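Local coordinates for ORF131 protein (Ralstonia metallidurans, PDB 2WTP) that binds copper and probably takes part in the heavy-metal resistance of its bacterium, changing conformation when the metal is bound, at residues R62-K67 / V81-G86; V75-T80 / V120-S125; S102-L107 / G114-R119. All coordinates share one frame; numbering follows the deposited sequence. Where two conformers were deposited one is given.

Overall arrangement
Contacts 1 and 2 touch through a salt bridge from NE of R62 to OE2 of E79, 2.9 Å, although their centres are 16 Å apart. Contact 1 pairs two strands of a four-stranded mixed sheet, while contacts 2 and 3 share a three-stranded one whose middle strand is 119-123. Contact 3 is nested in the loop that contact 2 closes, and V120 N lies 2.8 Å from V103 O, a probable hydrogen bond between neighbouring strands. Between contacts 1 and 3, L105 CD2 packs 3.7 Å from F83 CD1. Copper and magnesium sit on contact 2; the side chain of R62 in contact 1 is about 12 Å from a copper ion.

Contact 1 (R62-K67 / V81-G86)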
loop_
_atom_site.group_PDB
_atom_site.type_symbol
_atom_site.label_atom_id
_atom_site.label_comp_id
_atom_site.label_asym_id
_atom_site.label_seq_id
_atom_site.Cartn_x
_atom_site.Cartn_y
_atom_site.Cartn_z
ATOM N N ARG A 62 8.899 -5.506 0.338
ATOM C CA ARG A 62 9.037 -4.042 0.474
ATOM C C ARG A 62 9.059 -3.666 1.967
ATOM O O ARG A 62 8.636 -4.510 2.777
ATOM C CB ARG A 62 7.945 -3.272 -0.229
ATOM C CG ARG A 62 6.534 -3.644 0.294
ATOM C CD ARG A 62 5.408 -2.694 -0.295
ATOM N NE ARG A 62 4.107 -3.327 -0.087
ATOM C CZ ARG A 62 2.981 -2.652 -0.120
ATOM N NH1 ARG A 62 2.979 -1.344 -0.187
ATOM N NH2 ARG A 62 1.856 -3.346 -0.063
ATOM N N ILE A 63 9.502 -2.465 2.271
ATOM C CA ILE A 63 9.463 -1.965 3.674
ATOM C C ILE A 63 8.586 -0.728 3.611
ATOM O O ILE A 63 8.808 0.228 2.775
ATOM C CB ILE A 63 10.861 -1.541 4.114
ATOM C CG1 ILE A 63 11.751 -2.729 4.163
ATOM C CG2 ILE A 63 10.808 -0.960 5.515
ATOM C CD1 ILE A 63 13.252 -2.381 4.392
ATOM N N ILE A 64 7.521 -0.716 4.445
ATOM C CA ILE A 64 6.585 0.438 4.469
ATOM C C ILE A 64 6.974 1.242 5.729
ATOM O O ILE A 64 7.023 0.715 6.840
ATOM C CB ILE A 64 5.141 -0.076 4.613
ATOM C CG1 ILE A 64 4.720 -0.771 3.312
ATOM C CG2 ILE A 64 4.192 1.134 4.816
ATOM C CD1 ILE A 64 3.333 -1.351 3.371
ATOM N N ASP A 65 7.278 2.531 5.555
ATOM C CA ASP A 65 7.546 3.420 6.681
ATOM C C ASP A 65 6.207 3.783 7.377
ATOM O O ASP A 65 5.245 4.212 6.755
ATOM C CB ASP A 65 8.203 4.721 6.118
ATOM C CG ASP A 65 8.978 5.496 7.161
ATOM O OD1 ASP A 65 9.111 5.016 8.300
ATOM O OD2 ASP A 65 9.458 6.603 6.832
ATOM N N VAL A 66 6.152 3.592 8.680
ATOM C CA VAL A 66 4.952 3.925 9.456
ATOM C C VAL A 66 5.164 5.322 10.084
ATOM O O VAL A 66 6.019 5.500 10.922
ATOM C CB VAL A 66 4.771 2.809 10.549
ATOM C CG1 VAL A 66 3.673 3.195 11.604
ATOM C CG2 VAL A 66 4.427 1.438 9.878
ATOM N N LYS A 67 4.561 6.325 9.472
ATOM C CA LYS A 67 4.785 7.755 9.874
ATOM C C LYS A 67 3.558 8.234 10.561
ATOM O O LYS A 67 2.460 7.768 10.285
ATOM C CB LYS A 67 5.021 8.543 8.616
ATOM C CG LYS A 67 6.460 8.385 8.074
ATOM C CD LYS A 67 7.518 8.594 9.201
ATOM C CE LYS A 67 8.999 8.733 8.678
ATOM N NZ LYS A 67 9.557 10.150 8.542
ATOM N N VAL A 81 5.499 -8.297 4.031
ATOM C CA VAL A 81 5.767 -6.829 4.077
ATOM C C VAL A 81 6.460 -6.532 5.348
ATOM O O VAL A 81 6.054 -7.053 6.441
ATOM C CB VAL A 81 4.407 -6.042 4.050
ATOM C CG1 VAL A 81 4.688 -4.565 4.084
ATOM C CG2 VAL A 81 3.616 -6.378 2.759
ATOM N N ALA A 82 7.477 -5.694 5.280
ATOM C CA ALA A 82 8.111 -5.218 6.508
ATOM C C ALA A 82 7.671 -3.811 6.787
ATOM O O ALA A 82 7.350 -3.023 5.843
ATOM C CB ALA A 82 9.663 -5.273 6.324
ATOM N N PHE A 83 7.454 -3.534 8.074
ATOM C CA PHE A 83 7.009 -2.214 8.486
ATOM C C PHE A 83 8.075 -1.595 9.361
ATOM O O PHE A 83 8.614 -2.272 10.259
ATOM C CB PHE A 83 5.725 -2.366 9.299
ATOM C CG PHE A 83 4.530 -2.860 8.477
ATOM C CD1 PHE A 83 3.702 -1.969 7.820
ATOM C CD2 PHE A 83 4.322 -4.248 8.292
ATOM C CE1 PHE A 83 2.576 -2.457 7.075
ATOM C CE2 PHE A 83 3.265 -4.732 7.549
ATOM C CZ PHE A 83 2.386 -3.822 6.913
ATOM N N ARG A 84 8.372 -0.354 9.103
ATOM C CA ARG A 84 9.495 0.354 9.758
ATOM C C ARG A 84 8.993 1.523 10.586
ATOM O O ARG A 84 8.219 2.330 10.081
ATOM C CB ARG A 84 10.457 0.850 8.647
ATOM C CG ARG A 84 11.466 1.975 9.069
ATOM C CD ARG A 84 12.754 2.167 8.038
ATOM N NE ARG A 84 14.030 2.049 8.847
ATOM C CZ ARG A 84 14.852 1.026 8.824
ATOM N NH1 ARG A 84 14.680 0.084 7.922
ATOM N NH2 ARG A 84 15.897 0.948 9.651
ATOM N N ALA A 85 9.485 1.618 11.824
ATOM C CA ALA A 85 9.342 2.851 12.618
ATOM C C ALA A 85 10.742 3.206 13.083
ATOM O O ALA A 85 11.353 2.462 13.829
ATOM C CB ALA A 85 8.447 2.560 13.851
ATOM N N GLY A 86 11.267 4.309 12.565
ATOM C CA GLY A 86 12.696 4.618 12.779
ATOM C C GLY A 86 13.607 3.536 12.215
ATOM O O GLY A 86 13.526 3.216 11.031
HETATM O O HOH W 1 9.718 5.839 10.556
#
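R62 opens a parallel pairing of strand 63-65 with strand 80-85, the edge of a mixed four-stranded sheet: its O accepts from A82 N at 3.0 Å. Its guanidinium, with CD1 of I64 over one face toward the rim, turns to E79 and to the carbonyl of N74. I63 lies on the same face as A82 and R84, where small A82 leaves room for its branched side chain; CG2 packs 3.6 Å from R84 CB. The next residue, I64, makes the alternating parallel bonds, its N giving to A82 O and its O accepting from R84 N. CD1, anti to CA (chi2 178°), extends to V81 CG1, 3.6 Å away, and lies beside F83 CE1. Back on the face of I63, D65 and R84 are partly exposed, which suits charged side chains. D65 OD1 has a doubtful bond, in one conformer, to a water shared with G86 N; one conformer of R84 pairs with E87. V66 closes the pairing, its N donating to R84 O at 2.8 Å. Its CB points toward strand 80-85, as suits a valine beside F83 and L105, and CG2 meets the edge of the F83 ring near its plane, 4.0 Å from CD1.

Contact 2 (V75-T80 / V120-S125); sequences VDSGET and VYIDRS. With MG (magnesium ion), chain F; CU (copper (II) ion), chain O.
V75 and I122 pair as a parallel bridge, V75 N giving to Y121 O and V75 O accepting from D123 N, both at 2.9 Å and nearly straight. Their side chains lie alongside, pointing the same way. CG2 of V75 takes the crowded position between backbone N and carbonyl carbon, and from there it meets I122 CG1 and presses on V120 CG1 at 3.5 Å, tighter than usual for two carbons. Branched aliphatic residues suit this buried side, which F94 covers. The bridge joins strands 72-76 and 119-123 of a three-stranded mixed sheet, and just beyond it the chain 76-79 makes a type II turn. G78 suits that turn because its positive phi would jam a side chain against the preceding carbonyl. OE1 of E79 accepts from D76 N, while OE2, already bridged to R62 of its own chain, also bonds OH of Y72 of the second subunit.

At the strand ends the contact becomes polar. In one of its two conformers S77 OG donates to D123 O at 2.7 Å, in the carbonyl plane, and also accepts from M97 N; a small hydroxyl serves both bonds. The carboxylate of D123 bridges two metals: OD1 binds magnesium at 2.1 Å and OD2 binds copper at 2.1 Å. Waters, one of them doubtful, fill much of the magnesium shell, and D123 of the second subunit binds the same copper through OD1, placing the site between subunits. The D76 carboxylate runs beside that of D123, the planes 53° apart, with OD1 3.9 Å from D123 OD2; the metals would be expected to offset any repulsion between them.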
loop_
_atom_site.group_PDB
_atom_site.type_symbol
_atom_site.label_atom_id
_atom_site.label_comp_id
_atom_site.label_asym_id
_atom_site.label_seq_id
_atom_site.Cartn_x
_atom_site.Cartn_y
_atom_site.Cartn_z
ATOM N N VAL A 75 -2.318 -4.272 1.066
ATOM C CA VAL A 75 -1.431 -5.454 0.835
ATOM C C VAL A 75 -2.252 -6.521 0.195
ATOM O O VAL A 75 -3.492 -6.573 0.194
ATOM C CB VAL A 75 -0.857 -5.971 2.164
ATOM C CG1 VAL A 75 -0.083 -4.809 2.886
ATOM C CG2 VAL A 75 -1.951 -6.581 3.115
ATOM N N ASP A 76 -1.529 -7.431 -0.456
ATOM C CA ASP A 76 -2.163 -8.600 -1.021
ATOM C C ASP A 76 -2.202 -9.753 -0.008
ATOM O O ASP A 76 -1.338 -9.914 0.842
ATOM C CB ASP A 76 -1.336 -9.092 -2.222
ATOM C CG ASP A 76 -1.411 -8.154 -3.424
ATOM O OD1 ASP A 76 -2.467 -7.500 -3.636
ATOM O OD2 ASP A 76 -0.342 -8.029 -4.090
ATOM N N SER A 77 -3.233 -10.573 -0.210
ATOM C CA SER A 77 -3.197 -11.902 0.496
ATOM C C SER A 77 -1.856 -12.559 0.185
ATOM O O SER A 77 -1.424 -12.641 -0.982
ATOM C CB SER A 77 -4.280 -12.783 -0.069
ATOM O OG SER A 77 -5.560 -12.503 0.497
ATOM N N GLY A 78 -1.194 -13.118 1.200
ATOM C CA GLY A 78 0.074 -13.802 0.985
ATOM C C GLY A 78 1.301 -12.938 0.897
ATOM O O GLY A 78 2.396 -13.438 0.814
ATOM N N GLU A 79 1.102 -11.619 0.825
ATOM C CA GLU A 79 2.317 -10.753 0.701
ATOM C C GLU A 79 3.117 -10.700 1.967
ATOM O O GLU A 79 2.494 -10.726 3.090
ATOM C CB GLU A 79 1.818 -9.345 0.371
ATOM C CG GLU A 79 2.920 -8.324 -0.142
ATOM C CD GLU A 79 2.382 -6.894 -0.453
ATOM O OE1 GLU A 79 1.200 -6.672 -0.407
ATOM O OE2 GLU A 79 3.243 -6.013 -0.683
ATOM N N THR A 80 4.442 -10.645 1.891
ATOM C CA THR A 80 5.281 -10.503 3.067
ATOM C C THR A 80 5.837 -9.079 3.007
ATOM O O THR A 80 6.507 -8.678 2.070
ATOM C CB THR A 80 6.456 -11.501 3.123
ATOM O OG1 THR A 80 5.902 -12.825 3.150
ATOM C CG2 THR A 80 7.268 -11.285 4.414
ATOM N N VAL A 120 -4.535 -1.953 7.854
ATOM C CA VAL A 120 -4.038 -2.663 6.651
ATOM C C VAL A 120 -5.213 -3.253 5.898
ATOM O O VAL A 120 -6.000 -4.019 6.457
ATOM C CB VAL A 120 -3.138 -3.820 7.088
ATOM C CG1 VAL A 120 -2.515 -4.477 5.818
ATOM C CG2 VAL A 120 -2.008 -3.237 7.964
ATOM N N TYR A 121 -5.379 -2.868 4.630
ATOM C CA TYR A 121 -6.447 -3.402 3.779
ATOM C C TYR A 121 -5.853 -4.582 3.027
ATOM O O TYR A 121 -4.932 -4.371 2.220
ATOM C CB TYR A 121 -6.861 -2.263 2.832
ATOM C CG TYR A 121 -8.103 -2.607 2.072
ATOM C CD1 TYR A 121 -9.304 -1.980 2.375
ATOM C CD2 TYR A 121 -8.058 -3.537 1.016
ATOM C CE1 TYR A 121 -10.452 -2.311 1.684
ATOM C CE2 TYR A 121 -9.267 -3.863 0.258
ATOM C CZ TYR A 121 -10.434 -3.225 0.693
ATOM O OH TYR A 121 -11.579 -3.514 -0.032
ATOM N N ILE A 122 -6.392 -5.762 3.201
ATOM C CA ILE A 122 -5.854 -7.015 2.634
ATOM C C ILE A 122 -6.775 -7.437 1.481
ATOM O O ILE A 122 -7.970 -7.675 1.654
ATOM C CB ILE A 122 -5.787 -8.182 3.696
ATOM C CG1 ILE A 122 -4.951 -7.719 4.908
ATOM C CG2 ILE A 122 -5.124 -9.330 2.957
ATOM C CD1 ILE A 122 -5.240 -8.573 6.198
ATOM N N ASP A 123 -6.259 -7.438 0.254
ATOM C CA ASP A 123 -7.047 -7.849 -0.887
ATOM C C ASP A 123 -7.259 -9.360 -0.881
ATOM O O ASP A 123 -6.451 -10.141 -0.391
ATOM C CB ASP A 123 -6.215 -7.509 -2.105
ATOM C CG ASP A 123 -6.898 -7.770 -3.409
ATOM O OD1 ASP A 123 -8.072 -7.436 -3.538
ATOM O OD2 ASP A 123 -6.208 -8.188 -4.327
ATOM N N ARG A 124 -8.411 -9.765 -1.407
ATOM C CA ARG A 124 -8.871 -11.160 -1.547
ATOM C C ARG A 124 -7.819 -11.991 -2.230
ATOM O O ARG A 124 -7.149 -11.536 -3.177
ATOM C CB ARG A 124 -10.193 -11.104 -2.338
ATOM C CG ARG A 124 -10.731 -12.400 -2.824
ATOM C CD ARG A 124 -12.140 -12.176 -3.340
ATOM N NE ARG A 124 -12.489 -13.130 -4.382
ATOM C CZ ARG A 124 -12.062 -14.383 -4.395
ATOM N NH1 ARG A 124 -11.293 -14.823 -3.398
ATOM N NH2 ARG A 124 -12.422 -15.199 -5.382
ATOM N N SER A 125 -7.706 -13.271 -1.826
ATOM C CA SER A 125 -6.827 -14.226 -2.465
ATOM C C SER A 125 -7.290 -14.806 -3.785
ATOM O O SER A 125 -8.447 -15.117 -3.942
ATOM C CB SER A 125 -6.698 -15.339 -1.417
ATOM O OG SER A 125 -5.906 -16.387 -2.011
HETATM MG MG MG F . -9.345 -6.370 -4.898
HETATM CU CU CU O . -7.152 -8.416 -6.180
HETATM O O HOH W 2 -4.511 -10.585 -3.107
HETATM O O HOH W 3 -10.896 -7.481 -4.225
HETATM O O HOH W 4 -11.441 -5.452 -3.782
HETATM O O HOH W 5 -9.487 -4.995 -3.456
HETATM O O HOH W 6 -9.629 -7.496 -6.787
HETATM O O HOH W 7 -10.360 -4.822 -6.107
#

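Contact 3 (S102-L107 / G114-R119)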
loop_
_atom_site.group_PDB
_atom_site.type_symbol
_atom_site.label_atom_id
_atom_site.label_comp_id
_atom_site.label_asym_id
_atom_site.label_seq_id
_atom_site.Cartn_x
_atom_site.Cartn_y
_atom_site.Cartn_z
ATOM N N SER A 102 -9.819 -5.892 6.470
ATOM C CA SER A 102 -8.788 -5.105 7.052
ATOM C C SER A 102 -8.487 -5.434 8.498
ATOM O O SER A 102 -9.307 -6.092 9.199
ATOM C CB SER A 102 -9.141 -3.602 6.968
ATOM O OG SER A 102 -10.173 -3.211 7.909
ATOM N N VAL A 103 -7.296 -5.022 8.965
ATOM C CA VAL A 103 -6.938 -5.218 10.373
ATOM C C VAL A 103 -6.110 -4.066 10.849
ATOM O O VAL A 103 -5.349 -3.491 10.039
ATOM C CB VAL A 103 -6.226 -6.618 10.544
ATOM C CG1 VAL A 103 -4.923 -6.695 9.760
ATOM C CG2 VAL A 103 -5.990 -6.903 12.058
ATOM N N ASP A 104 -6.154 -3.757 12.148
ATOM C CA ASP A 104 -5.255 -2.691 12.627
ATOM C C ASP A 104 -3.849 -3.175 12.747
ATOM O O ASP A 104 -3.633 -4.189 13.427
ATOM C CB ASP A 104 -5.766 -2.158 13.997
ATOM C CG ASP A 104 -5.126 -0.772 14.325
ATOM O OD1 ASP A 104 -3.939 -0.708 14.628
ATOM O OD2 ASP A 104 -5.797 0.251 14.192
ATOM N N LEU A 105 -2.860 -2.434 12.221
ATOM C CA LEU A 105 -1.473 -2.906 12.276
ATOM C C LEU A 105 -1.056 -2.989 13.751
ATOM O O LEU A 105 -0.125 -3.744 14.084
ATOM C CB LEU A 105 -0.627 -1.852 11.545
ATOM C CG LEU A 105 0.871 -2.233 11.325
ATOM C CD1 LEU A 105 1.001 -3.457 10.440
ATOM C CD2 LEU A 105 1.664 -0.972 10.786
ATOM N N GLY A 106 -1.603 -2.165 14.636
ATOM C CA GLY A 106 -1.216 -2.170 16.061
ATOM C C GLY A 106 -1.584 -3.468 16.774
ATOM O O GLY A 106 -1.056 -3.707 17.876
ATOM N N LEU A 107 -2.473 -4.256 16.198
ATOM C CA LEU A 107 -2.812 -5.574 16.761
ATOM C C LEU A 107 -1.874 -6.635 16.216
ATOM O O LEU A 107 -1.541 -7.585 16.914
ATOM C CB LEU A 107 -4.273 -5.957 16.449
ATOM C CG LEU A 107 -5.145 -4.884 17.088
ATOM C CD1 LEU A 107 -6.639 -5.259 16.803
ATOM C CD2 LEU A 107 -4.985 -4.794 18.646
ATOM N N GLY A 114 3.876 3.490 16.932
ATOM C CA GLY A 114 3.092 4.209 15.932
ATOM C C GLY A 114 2.204 3.329 15.064
ATOM O O GLY A 114 1.498 3.828 14.170
ATOM N N SER A 115 2.273 2.015 15.277
ATOM C CA SER A 115 1.476 1.084 14.458
ATOM C C SER A 115 -0.019 1.165 14.767
ATOM O O SER A 115 -0.844 0.956 13.872
ATOM C CB SER A 115 1.944 -0.356 14.693
ATOM O OG SER A 115 1.793 -0.708 16.051
ATOM N N ALA A 116 -0.427 1.491 16.009
ATOM C CA ALA A 116 -1.843 1.451 16.313
ATOM C C ALA A 116 -2.613 2.575 15.593
ATOM O O ALA A 116 -2.174 3.775 15.629
ATOM C CB ALA A 116 -2.051 1.633 17.821
ATOM N N GLY A 117 -3.698 2.231 14.949
ATOM C CA GLY A 117 -4.440 3.186 14.137
ATOM C C GLY A 117 -4.128 3.198 12.680
ATOM O O GLY A 117 -4.790 3.901 11.940
ATOM N N VAL A 118 -3.095 2.476 12.248
ATOM C CA VAL A 118 -2.861 2.306 10.838
ATOM C C VAL A 118 -3.644 1.055 10.402
ATOM O O VAL A 118 -3.426 -0.037 11.023
ATOM C CB VAL A 118 -1.417 2.076 10.571
ATOM C CG1 VAL A 118 -1.190 1.864 9.041
ATOM C CG2 VAL A 118 -0.594 3.320 11.045
ATOM N N ARG A 119 -4.521 1.132 9.455
ATOM C CA ARG A 119 -5.336 -0.022 9.045
ATOM C C ARG A 119 -4.715 -0.642 7.824
ATOM O O ARG A 119 -4.332 0.057 6.883
ATOM C CB ARG A 119 -6.746 0.429 8.796
ATOM C CG ARG A 119 -7.671 -0.773 8.735
ATOM C CD ARG A 119 -9.116 -0.475 9.191
ATOM N NE ARG A 119 -9.123 -0.533 10.608
ATOM C CZ ARG A 119 -9.337 -1.664 11.314
ATOM N NH1 ARG A 119 -9.202 -1.550 12.622
ATOM N NH2 ARG A 119 -9.611 -2.831 10.754
HETATM O O HOH W 8 -8.389 0.766 14.225
#
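S102 and R119 meet through a hydrogen bond in the guanidinium plane: NH2 of R119 gives to S102 OG at 2.9 Å, nearly straight. The arginine chain starts with CG anti to the backbone N and then bends at chi3 (-82°), so that NE turns away from an extended course; the aliphatic part, CG and CD, lies against S102 CB, and one guanidinium face covers V103 C and D104 N near its rim. A long, flexible cation suits this exposed place, for NH1 also gives to a water, which in turn donates to D104 OD2 at 2.6 Å. That oxygen stands well out of the guanidinium plane, 4.2 Å from NH1, and no direct salt bridge forms.

D104 has CG anti to its backbone N, which sets CG near the turn 115-118, and chi2 of -71° then turns the carboxylate oxygens to G117. The bond from G117 N is bifurcated, 3.0 Å to each oxygen through its syn lone pair, the one to OD1 being the straighter. OD1 also accepts from G106 N through its anti lone pair, at 2.8 Å, and is thus gripped by two N-H groups. Backbone fit explains the glycines: a CB on G106 would clash with A116 CA, and G117 has a positive phi in the type II turn. Alongside, L105 N gives an almost perfectly straight bond to V118 O at 2.7 Å, while L105 CB packs on V118 CB and its CD2 on S115 CB. An aspartate accepting from the N-H two residues on, at the start of helix 105-108, is a classic N-cap, joined here to the beta turn that leads into strand 119-123.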